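Stage II sporulation protein SA (Bacillus subtilis, PDB 3O6Q) acts as the toxin of a type II toxin-antitoxin system, leading to holes in the peptidoglycan layer and cell death unless neutralised by its antitoxin SpoIISB. Local coordinates at residues His39-Ser44 and Ile52-Lys57; Asp46-Gly51 and Phe113-Gln118; Cys70-Gln75 and Asp90-Leu95. All coordinates share one frame; numbering follows the deposited sequence.

Contact 1 of 3, residues His39-Ser44 and Ile52-Lys57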
loop_
_atom_site.group_PDB
_atom_site.type_symbol
_atom_site.label_atom_id
_atom_site.label_comp_id
_atom_site.label_asym_id
_atom_site.label_seq_id
_atom_site.Cartn_x
_atom_site.Cartn_y
_atom_site.Cartn_z
ATOM N N HIS A 39 -17.652 -2.366 2.734
ATOM C CA HIS A 39 -18.811 -2.966 3.399
ATOM C C HIS A 39 -18.343 -3.636 4.696
ATOM O O HIS A 39 -17.628 -4.638 4.667
ATOM C CB HIS A 39 -19.432 -4.013 2.477
ATOM C CG HIS A 39 -19.943 -3.461 1.178
ATOM N ND1 HIS A 39 -21.270 -3.546 0.806
ATOM C CD2 HIS A 39 -19.309 -2.829 0.161
ATOM C CE1 HIS A 39 -21.429 -2.998 -0.388
ATOM N NE2 HIS A 39 -20.255 -2.545 -0.797
ATOM N N VAL A 40 -18.745 -3.093 5.844
ATOM C CA VAL A 40 -18.265 -3.591 7.156
ATOM C C VAL A 40 -19.284 -4.450 7.902
ATOM O O VAL A 40 -20.337 -3.972 8.282
ATOM C CB VAL A 40 -17.829 -2.443 8.057
ATOM C CG1 VAL A 40 -17.442 -2.957 9.407
ATOM C CG2 VAL A 40 -16.663 -1.697 7.379
ATOM N N TYR A 41 -18.939 -5.728 8.084
ATOM C CA TYR A 41 -19.760 -6.720 8.794
ATOM C C TYR A 41 -19.218 -6.862 10.202
ATOM O O TYR A 41 -18.009 -7.025 10.392
ATOM C CB TYR A 41 -19.681 -8.095 8.112
ATOM C CG TYR A 41 -20.273 -8.173 6.723
ATOM C CD1 TYR A 41 -21.321 -9.026 6.452
ATOM C CD2 TYR A 41 -19.805 -7.388 5.693
ATOM C CE1 TYR A 41 -21.880 -9.103 5.186
ATOM C CE2 TYR A 41 -20.366 -7.444 4.424
ATOM C CZ TYR A 41 -21.394 -8.303 4.185
ATOM O OH TYR A 41 -21.937 -8.384 2.940
ATOM N N TYR A 42 -20.115 -6.787 11.176
ATOM C CA TYR A 42 -19.773 -6.963 12.597
ATOM C C TYR A 42 -20.925 -7.674 13.324
ATOM O O TYR A 42 -21.998 -7.905 12.754
ATOM C CB TYR A 42 -19.505 -5.602 13.249
ATOM C CG TYR A 42 -20.767 -4.767 13.297
ATOM C CD1 TYR A 42 -21.687 -4.939 14.337
ATOM C CD2 TYR A 42 -21.082 -3.863 12.284
ATOM C CE1 TYR A 42 -22.881 -4.213 14.392
ATOM C CE2 TYR A 42 -22.270 -3.132 12.322
ATOM C CZ TYR A 42 -23.166 -3.311 13.379
ATOM O OH TYR A 42 -24.341 -2.594 13.427
ATOM N N GLY A 43 -20.703 -7.990 14.595
ATOM C CA GLY A 43 -21.715 -8.635 15.438
ATOM C C GLY A 43 -21.268 -9.966 15.992
ATOM O O GLY A 43 -21.858 -10.477 16.920
ATOM N N SER A 44 -20.215 -10.523 15.426
ATOM C CA SER A 44 -19.719 -11.814 15.838
ATOM C C SER A 44 -18.439 -12.103 15.075
ATOM O O SER A 44 -18.091 -11.393 14.142
ATOM C CB SER A 44 -20.741 -12.906 15.527
ATOM O OG SER A 44 -20.906 -13.038 14.130
ATOM N N ILE A 52 -14.042 -9.491 6.199
ATOM C CA ILE A 52 -12.654 -9.549 5.784
ATOM C C ILE A 52 -12.510 -10.356 4.490
ATOM O O ILE A 52 -11.899 -9.879 3.538
ATOM C CB ILE A 52 -11.793 -10.124 6.901
ATOM C CG1 ILE A 52 -11.715 -9.078 8.025
ATOM C CG2 ILE A 52 -10.479 -10.552 6.353
ATOM C CD1 ILE A 52 -10.369 -8.448 8.267
ATOM N N ASP A 53 -13.108 -11.550 4.446
ATOM C CA ASP A 53 -13.172 -12.310 3.187
ATOM C C ASP A 53 -13.723 -11.486 1.985
ATOM O O ASP A 53 -13.142 -11.552 0.914
ATOM C CB ASP A 53 -13.980 -13.595 3.351
ATOM C CG ASP A 53 -13.806 -14.557 2.179
ATOM O OD1 ASP A 53 -12.655 -14.944 1.891
ATOM O OD2 ASP A 53 -14.818 -14.930 1.529
ATOM N N LYS A 54 -14.781 -10.697 2.149
ATOM C CA LYS A 54 -15.358 -9.964 0.984
ATOM C C LYS A 54 -14.479 -8.812 0.527
ATOM O O LYS A 54 -14.445 -8.474 -0.656
ATOM C CB LYS A 54 -16.777 -9.425 1.252
ATOM C CG LYS A 54 -17.812 -10.523 1.461
ATOM C CD LYS A 54 -19.233 -10.095 1.139
ATOM C CE LYS A 54 -20.186 -11.313 1.118
ATOM N NZ LYS A 54 -21.609 -10.961 0.790
ATOM N N LEU A 55 -13.758 -8.227 1.473
ATOM C CA LEU A 55 -12.878 -7.113 1.197
ATOM C C LEU A 55 -11.662 -7.600 0.442
ATOM O O LEU A 55 -11.263 -7.022 -0.570
ATOM C CB LEU A 55 -12.453 -6.477 2.517
ATOM C CG LEU A 55 -11.599 -5.225 2.398
ATOM C CD1 LEU A 55 -12.295 -4.188 1.537
ATOM C CD2 LEU A 55 -11.209 -4.704 3.834
ATOM N N LEU A 56 -11.060 -8.665 0.949
ATOM C CA LEU A 56 -9.926 -9.275 0.260
ATOM C C LEU A 56 -10.357 -9.627 -1.158
ATOM O O LEU A 56 -9.677 -9.284 -2.097
ATOM C CB LEU A 56 -9.394 -10.505 1.005
ATOM C CG LEU A 56 -8.893 -10.321 2.460
ATOM C CD1 LEU A 56 -8.379 -11.616 2.970
ATOM C CD2 LEU A 56 -7.828 -9.313 2.563
ATOM N N LYS A 57 -11.511 -10.251 -1.311
ATOM C CA LYS A 57 -11.998 -10.614 -2.628
ATOM C C LYS A 57 -12.250 -9.440 -3.552
ATOM O O LYS A 57 -11.962 -9.527 -4.733
ATOM C CB LYS A 57 -13.244 -11.469 -2.523
ATOM C CG LYS A 57 -12.889 -12.927 -2.293
ATOM C CD LYS A 57 -14.041 -13.775 -1.855
ATOM C CE LYS A 57 -13.530 -15.173 -1.560
ATOM N NZ LYS A 57 -14.592 -15.971 -0.927
#

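Contact 2 of 3, residues Asp46-Gly51 and Phe113-Gln118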
loop_
_atom_site.group_PDB
_atom_site.type_symbol
_atom_site.label_atom_id
_atom_site.label_comp_id
_atom_site.label_asym_id
_atom_site.label_seq_id
_atom_site.Cartn_x
_atom_site.Cartn_y
_atom_site.Cartn_z
ATOM N N ASP A 46 -17.929 -14.659 13.060
ATOM C CA ASP A 46 -18.300 -15.031 11.682
ATOM C C ASP A 46 -18.653 -13.835 10.782
ATOM O O ASP A 46 -18.290 -13.840 9.603
ATOM C CB ASP A 46 -19.447 -16.050 11.672
ATOM C CG ASP A 46 -19.049 -17.404 12.275
ATOM O OD1 ASP A 46 -17.844 -17.784 12.201
ATOM O OD2 ASP A 46 -19.957 -18.094 12.804
ATOM N N ALA A 47 -19.336 -12.820 11.310
ATOM C CA ALA A 47 -19.620 -11.622 10.519
ATOM C C ALA A 47 -18.309 -10.944 10.157
ATOM O O ALA A 47 -18.062 -10.606 8.984
ATOM C CB ALA A 47 -20.511 -10.662 11.257
ATOM N N TYR A 48 -17.482 -10.719 11.172
ATOM C CA TYR A 48 -16.171 -10.142 10.970
ATOM C C TYR A 48 -15.416 -10.937 9.911
ATOM O O TYR A 48 -14.865 -10.360 8.990
ATOM C CB TYR A 48 -15.381 -10.125 12.290
ATOM C CG TYR A 48 -14.201 -9.168 12.307
ATOM C CD1 TYR A 48 -14.288 -7.935 12.958
ATOM C CD2 TYR A 48 -13.019 -9.472 11.658
ATOM C CE1 TYR A 48 -13.209 -7.016 12.979
ATOM C CE2 TYR A 48 -11.945 -8.567 11.667
ATOM C CZ TYR A 48 -12.047 -7.339 12.339
ATOM O OH TYR A 48 -10.982 -6.433 12.366
ATOM N N ALA A 49 -15.362 -12.258 10.050
ATOM C CA ALA A 49 -14.567 -13.064 9.094
ATOM C C ALA A 49 -15.127 -12.942 7.666
ATOM O O ALA A 49 -14.364 -12.880 6.713
ATOM C CB ALA A 49 -14.445 -14.521 9.523
ATOM N N GLU A 50 -16.457 -12.853 7.548
ATOM C CA GLU A 50 -17.142 -12.626 6.270
ATOM C C GLU A 50 -16.784 -11.309 5.603
ATOM O O GLU A 50 -16.488 -11.282 4.412
ATOM C CB GLU A 50 -18.643 -12.636 6.458
ATOM C CG GLU A 50 -19.377 -12.339 5.168
ATOM C CD GLU A 50 -20.842 -12.651 5.218
ATOM O OE1 GLU A 50 -21.309 -13.227 6.229
ATOM O OE2 GLU A 50 -21.525 -12.325 4.234
ATOM N N GLY A 51 -16.825 -10.225 6.372
ATOM C CA GLY A 51 -16.393 -8.932 5.896
ATOM C C GLY A 51 -14.940 -8.861 5.455
ATOM O O GLY A 51 -14.620 -8.230 4.449
ATOM N N PHE A 113 -3.897 -15.967 10.470
ATOM C CA PHE A 113 -4.650 -14.809 10.863
ATOM C C PHE A 113 -5.636 -15.199 11.958
ATOM O O PHE A 113 -6.243 -16.272 11.911
ATOM C CB PHE A 113 -5.362 -14.280 9.615
ATOM C CG PHE A 113 -6.208 -13.097 9.864
ATOM C CD1 PHE A 113 -5.639 -11.908 10.217
ATOM C CD2 PHE A 113 -7.577 -13.172 9.725
ATOM C CE1 PHE A 113 -6.404 -10.791 10.408
ATOM C CE2 PHE A 113 -8.378 -12.062 9.932
ATOM C CZ PHE A 113 -7.789 -10.862 10.275
ATOM N N THR A 114 -5.782 -14.324 12.952
ATOM C CA THR A 114 -6.590 -14.632 14.149
ATOM C C THR A 114 -7.613 -13.530 14.446
ATOM O O THR A 114 -7.239 -12.378 14.602
ATOM C CB THR A 114 -5.680 -14.835 15.370
ATOM O OG1 THR A 114 -4.660 -15.765 15.017
ATOM C CG2 THR A 114 -6.434 -15.369 16.557
ATOM N N ILE A 115 -8.894 -13.902 14.492
ATOM C CA ILE A 115 -9.975 -13.005 14.901
ATOM C C ILE A 115 -10.439 -13.458 16.278
ATOM O O ILE A 115 -10.949 -14.581 16.449
ATOM C CB ILE A 115 -11.196 -13.014 13.943
ATOM C CG1 ILE A 115 -10.762 -12.698 12.480
ATOM C CG2 ILE A 115 -12.316 -12.054 14.485
ATOM C CD1 ILE A 115 -11.900 -12.883 11.404
ATOM N N GLU A 116 -10.250 -12.573 17.252
ATOM C CA GLU A 116 -10.496 -12.867 18.652
ATOM C C GLU A 116 -9.842 -14.186 19.086
ATOM O O GLU A 116 -8.637 -14.210 19.300
ATOM C CB GLU A 116 -12.001 -12.792 18.960
ATOM C CG GLU A 116 -12.492 -11.349 18.995
ATOM C CD GLU A 116 -13.996 -11.235 19.128
ATOM O OE1 GLU A 116 -14.596 -12.063 19.859
ATOM O OE2 GLU A 116 -14.582 -10.313 18.506
ATOM N N THR A 117 -10.611 -15.269 19.186
ATOM C CA THR A 117 -10.070 -16.554 19.595
ATOM C C THR A 117 -9.969 -17.539 18.416
ATOM O O THR A 117 -9.539 -18.678 18.595
ATOM C CB THR A 117 -10.951 -17.209 20.704
ATOM O OG1 THR A 117 -12.296 -17.332 20.227
ATOM C CG2 THR A 117 -10.940 -16.394 22.012
ATOM N N GLN A 118 -10.377 -17.117 17.219
ATOM C CA GLN A 118 -10.530 -18.038 16.105
ATOM C C GLN A 118 -9.405 -17.909 15.105
ATOM O O GLN A 118 -9.025 -16.798 14.731
ATOM C CB GLN A 118 -11.885 -17.838 15.425
ATOM C CG GLN A 118 -13.033 -18.519 16.189
ATOM C CD GLN A 118 -14.235 -18.858 15.299
ATOM O OE1 GLN A 118 -14.329 -18.435 14.129
ATOM N NE2 GLN A 118 -15.177 -19.609 15.870
#

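Contact 3 of 3, residues Cys70-Gln75 and Asp90-Leu95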
loop_
_atom_site.group_PDB
_atom_site.type_symbol
_atom_site.label_atom_id
_atom_site.label_comp_id
_atom_site.label_asym_id
_atom_site.label_seq_id
_atom_site.Cartn_x
_atom_site.Cartn_y
_atom_site.Cartn_z
ATOM N N CYS A 70 -9.591 -18.687 5.182
ATOM C CA CYS A 70 -9.847 -20.093 5.393
ATOM C C CYS A 70 -9.819 -20.395 6.882
ATOM O O CYS A 70 -8.946 -19.915 7.599
ATOM C CB CYS A 70 -8.802 -20.932 4.643
ATOM S SG CYS A 70 -8.849 -20.777 2.860
ATOM N N HIS A 71 -10.792 -21.177 7.344
ATOM C CA HIS A 71 -10.791 -21.627 8.721
ATOM C C HIS A 71 -9.514 -22.421 8.924
ATOM O O HIS A 71 -9.054 -23.103 8.010
ATOM C CB HIS A 71 -12.029 -22.484 9.021
ATOM C CG HIS A 71 -13.302 -21.692 9.142
ATOM N ND1 HIS A 71 -13.678 -21.058 10.310
ATOM C CD2 HIS A 71 -14.282 -21.427 8.237
ATOM C CE1 HIS A 71 -14.830 -20.434 10.117
ATOM N NE2 HIS A 71 -15.214 -20.635 8.867
ATOM N N TYR A 72 -8.919 -22.294 10.097
ATOM C CA TYR A 72 -7.723 -23.041 10.421
ATOM C C TYR A 72 -7.782 -23.475 11.893
ATOM O O TYR A 72 -6.840 -23.275 12.662
ATOM C CB TYR A 72 -6.477 -22.207 10.096
ATOM C CG TYR A 72 -5.212 -23.041 10.070
ATOM C CD1 TYR A 72 -4.871 -23.798 8.957
ATOM C CD2 TYR A 72 -4.371 -23.089 11.163
ATOM C CE1 TYR A 72 -3.734 -24.593 8.943
ATOM C CE2 TYR A 72 -3.230 -23.868 11.152
ATOM C CZ TYR A 72 -2.912 -24.623 10.042
ATOM O OH TYR A 72 -1.776 -25.419 10.056
ATOM N N SER A 73 -8.920 -24.083 12.245
ATOM C CA SER A 73 -9.215 -24.544 13.592
ATOM C C SER A 73 -9.124 -26.060 13.728
ATOM O O SER A 73 -8.353 -26.588 14.522
ATOM C CB SER A 73 -10.643 -24.134 13.967
ATOM O OG SER A 73 -10.766 -22.751 13.917
ATOM N N THR A 74 -9.974 -26.751 12.977
ATOM C CA THR A 74 -10.082 -28.196 13.071
ATOM C C THR A 74 -9.036 -28.810 12.154
ATOM O O THR A 74 -8.557 -28.164 11.214
ATOM C CB THR A 74 -11.476 -28.658 12.665
ATOM O OG1 THR A 74 -11.847 -28.037 11.427
ATOM C CG2 THR A 74 -12.478 -28.254 13.721
ATOM N N GLN A 75 -8.648 -30.042 12.458
ATOM C CA GLN A 75 -7.647 -30.733 11.669
ATOM C C GLN A 75 -8.148 -30.848 10.237
ATOM O O GLN A 75 -7.356 -30.816 9.300
ATOM C CB GLN A 75 -7.348 -32.120 12.266
ATOM C CG GLN A 75 -6.215 -32.915 11.568
ATOM C CD GLN A 75 -4.849 -32.194 11.575
ATOM O OE1 GLN A 75 -4.262 -31.915 12.632
ATOM N NE2 GLN A 75 -4.344 -31.893 10.383
ATOM N N ASP A 90 5.192 -30.034 6.877
ATOM C CA ASP A 90 6.020 -28.832 7.021
ATOM C C ASP A 90 5.157 -27.570 6.930
ATOM O O ASP A 90 5.293 -26.641 7.747
ATOM C CB ASP A 90 7.139 -28.785 5.947
ATOM C CG ASP A 90 7.720 -27.332 5.709
ATOM O OD1 ASP A 90 7.634 -26.835 4.560
ATOM O OD2 ASP A 90 8.233 -26.666 6.648
ATOM N N VAL A 91 4.295 -27.526 5.921
ATOM C CA VAL A 91 3.410 -26.394 5.766
ATOM C C VAL A 91 2.635 -26.218 7.063
ATOM O O VAL A 91 2.579 -25.134 7.615
ATOM C CB VAL A 91 2.439 -26.571 4.571
ATOM C CG1 VAL A 91 1.488 -25.365 4.466
ATOM C CG2 VAL A 91 3.206 -26.787 3.257
ATOM N N GLN A 92 2.074 -27.300 7.568
ATOM C CA GLN A 92 1.267 -27.234 8.778
ATOM C C GLN A 92 2.044 -26.745 9.977
ATOM O O GLN A 92 1.502 -25.984 10.776
ATOM C CB GLN A 92 0.671 -28.604 9.093
ATOM C CG GLN A 92 -0.484 -28.562 10.073
ATOM C CD GLN A 92 -1.025 -29.900 10.425
ATOM O OE1 GLN A 92 -1.887 -30.401 9.734
ATOM N NE2 GLN A 92 -0.574 -30.464 11.531
ATOM N N THR A 93 3.288 -27.183 10.126
ATOM C CA THR A 93 4.046 -26.799 11.310
ATOM C C THR A 93 4.314 -25.298 11.249
ATOM O O THR A 93 4.181 -24.599 12.253
ATOM C CB THR A 93 5.297 -27.730 11.610
ATOM O OG1 THR A 93 5.995 -28.050 10.405
ATOM C CG2 THR A 93 4.840 -29.058 12.268
ATOM N N ARG A 94 4.592 -24.774 10.060
ATOM C CA ARG A 94 4.834 -23.328 9.923
ATOM C C ARG A 94 3.609 -22.554 10.333
ATOM O O ARG A 94 3.681 -21.607 11.112
ATOM C CB ARG A 94 5.149 -22.912 8.483
ATOM C CG ARG A 94 6.489 -23.302 7.907
ATOM C CD ARG A 94 7.102 -22.061 7.231
ATOM N NE ARG A 94 8.132 -22.437 6.276
ATOM C CZ ARG A 94 8.445 -21.740 5.182
ATOM N NH1 ARG A 94 7.802 -20.613 4.858
ATOM N NH2 ARG A 94 9.406 -22.187 4.388
ATOM N N LEU A 95 2.477 -22.958 9.790
ATOM C CA LEU A 95 1.258 -22.246 10.029
ATOM C C LEU A 95 0.852 -22.334 11.488
ATOM O O LEU A 95 0.507 -21.319 12.101
ATOM C CB LEU A 95 0.156 -22.803 9.143
ATOM C CG LEU A 95 0.256 -22.500 7.656
ATOM C CD1 LEU A 95 -0.884 -23.260 7.033
ATOM C CD2 LEU A 95 0.158 -21.017 7.387
#

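Contact 1 of 3, residues His39-Ser44 and Ile52-Lys57
Tyr41 and Lys54 touch through the far ends of their side chains where the short loop Gly43-Ser44 leads from strand 38-42 into helix 45-61, a strand-to-helix connection. The polar part of the contact is one weak hydrogen bond, in which Lys54 NZ donates to Tyr41 OH over 3.4 Å. The same ammonium group also has a long, weak ion pair with Glu50 one turn earlier in the helix, so the lysine tip sits loosely between a phenol and a carboxylate. The van der Waals part is made by the lysine chain, which meets the tyrosine at about a right angle: Lys54 CD lies 4.1 Å from Tyr41 CZ and 3.7 Å from Tyr41 OH. The lysine can span the gap because its chain is extended beyond CG. Around the ring, His39 O lies in the ring plane at its edge, 3.6 Å from Tyr41 CD2, while Ala47 and Glu50 of the helix pack against the same side chain. The strand is held from outside the contact: Tyr145 OH of helix 132-148 donates to Tyr41 O, and residues 39-42 pair antiparallel with a strand of another protein chain. In the loop, Gly43 adopts a positive phi of 121° and Ser44 OG caps the helix at Ala47 N. Next to Lys54, Asp53 OD1 takes the backbone N of Leu69. Asp53 OD2, salt-bridged to a basic side chain of another protein chain, forms a second salt bridge with Lys57 NZ on its syn side at 2.7 Å, 16° out of the carboxylate plane.

Contact 2 of 3, residues Asp46-Gly51 and Phe113-Gln118
Ala49 and Ile115 mark the closest backbone approach, 7.4 Å between their CA atoms, where a turn of helix 45-61 passes the end of strand 108-115 just before the chain reverses through a type II' beta turn. Ile115 carries most of the contact. Its CG1 is anti to its own carbonyl carbon (chi1 -55°) and the chain then continues extended, which drives CD1 out to the helix. There CD1 presses on Ala49, 3.5 Å from Ala49 CA and 3.6 Å from Ala49 CB, with little bulk on the helix side to hold it off. Tyr48 adds a second surface: its CD2 is 3.6 Å from Ile115 CD1 and 3.9 Å from Ile115 CG2, so both branches of the isoleucine lie against one corner of the ring. With CG anti to the backbone N (chi1 -162°), that ring lies beside the isoleucine, and it also makes an edge-to-face pair with Tyr145 of helix 132-148. Ile45 and Tyr120 add to the apolar surroundings of Ile115. At the margin Asp46 and Gln118 approach without bonding: Asp46 OD1 and Gln118 OE1 stand 4.1 Å apart, their flat ends inclined at 56°, and Gln118 OE1 has a weak hydrogen bond with Tyr120 OH instead. Phe113, Thr114 and Ile115 pair antiparallel with a strand of another protein chain. The turn itself is closed by backbone bonds in both directions, Ile115 N to Gln118 O and Gln118 N to Ile115 O. This is a beta hairpin with a two-residue (2:2) type II' loop, Glu116-Thr117, and a helix packed against it.

Contact 3 of 3, residues Cys70-Gln75 and Asp90-Leu95
Tyr72 reaches obliquely to helix 88-96 and rests its phenol end between Gln92 and Leu95, one helical turn apart. The contact belongs to the helical connection that leads from edge strand 66-71, through helices 75-82 and 88-96, to strand 101-102 at the other edge of the antiparallel sheet. Tyr72 holds CG anti to the backbone N, which points the ring from the strand exit to the helix. Its OH lies 3.4 Å from Leu95 CB and equally far from Gln92 CG, so the oxygen fits between two aliphatic groups. Leu95 meets the phenol end obliquely, its CD1 lying 3.7 Å from Tyr72 CE1, while its other contacts reach Leu110 and Pro112 of strand 108-115. The polar need of the buried phenol is met by Asp96, whose OD2 is hydrogen-bonded to Tyr72 OH. Lys78 and Leu81 of helix 75-82 pack on the same ring.

Gln92 turns its amide plane 77° from the Tyr72 ring: its CG touches the phenol oxygen, and its amide continues beyond to Gln75. Gln75 arrives at about a right angle, bent at chi2. Gln75 NE2 also donates to Asp79 OD1 of its own helix, so the nitrogen has two acceptors; the bond to Gln92 OE1 is the one that joins helices 75-82 and 88-96. That bond from Gln75 NE2 to Gln92 OE1 is 2.9 Å long and nearly straight at 166°, leaving within the donor's own amide plane but tilted 29° from the acceptor's carbonyl plane.

How the contacts relate
The chain is the part of this membrane protein predicted to be cytoplasmic. From the N terminus, strand 38-42 is followed at once by helix 45-61, and contact 1 closes this short loop. The intervening turns of the helix, 46-51, open contact 2, which closes only at 113-118, so contacts 1 and 2 cross along the chain. They touch through Tyr41, and their centres are 9 Å apart. Contact 3 starts after contact 1 has closed and lies wholly inside the long loop of contact 2. Contact 1 ties strand 38-42 to helix 45-61, contact 2 ties that helix to the hairpin of the sheet, and contact 3 joins the strand 66-71 exit to helix 88-96.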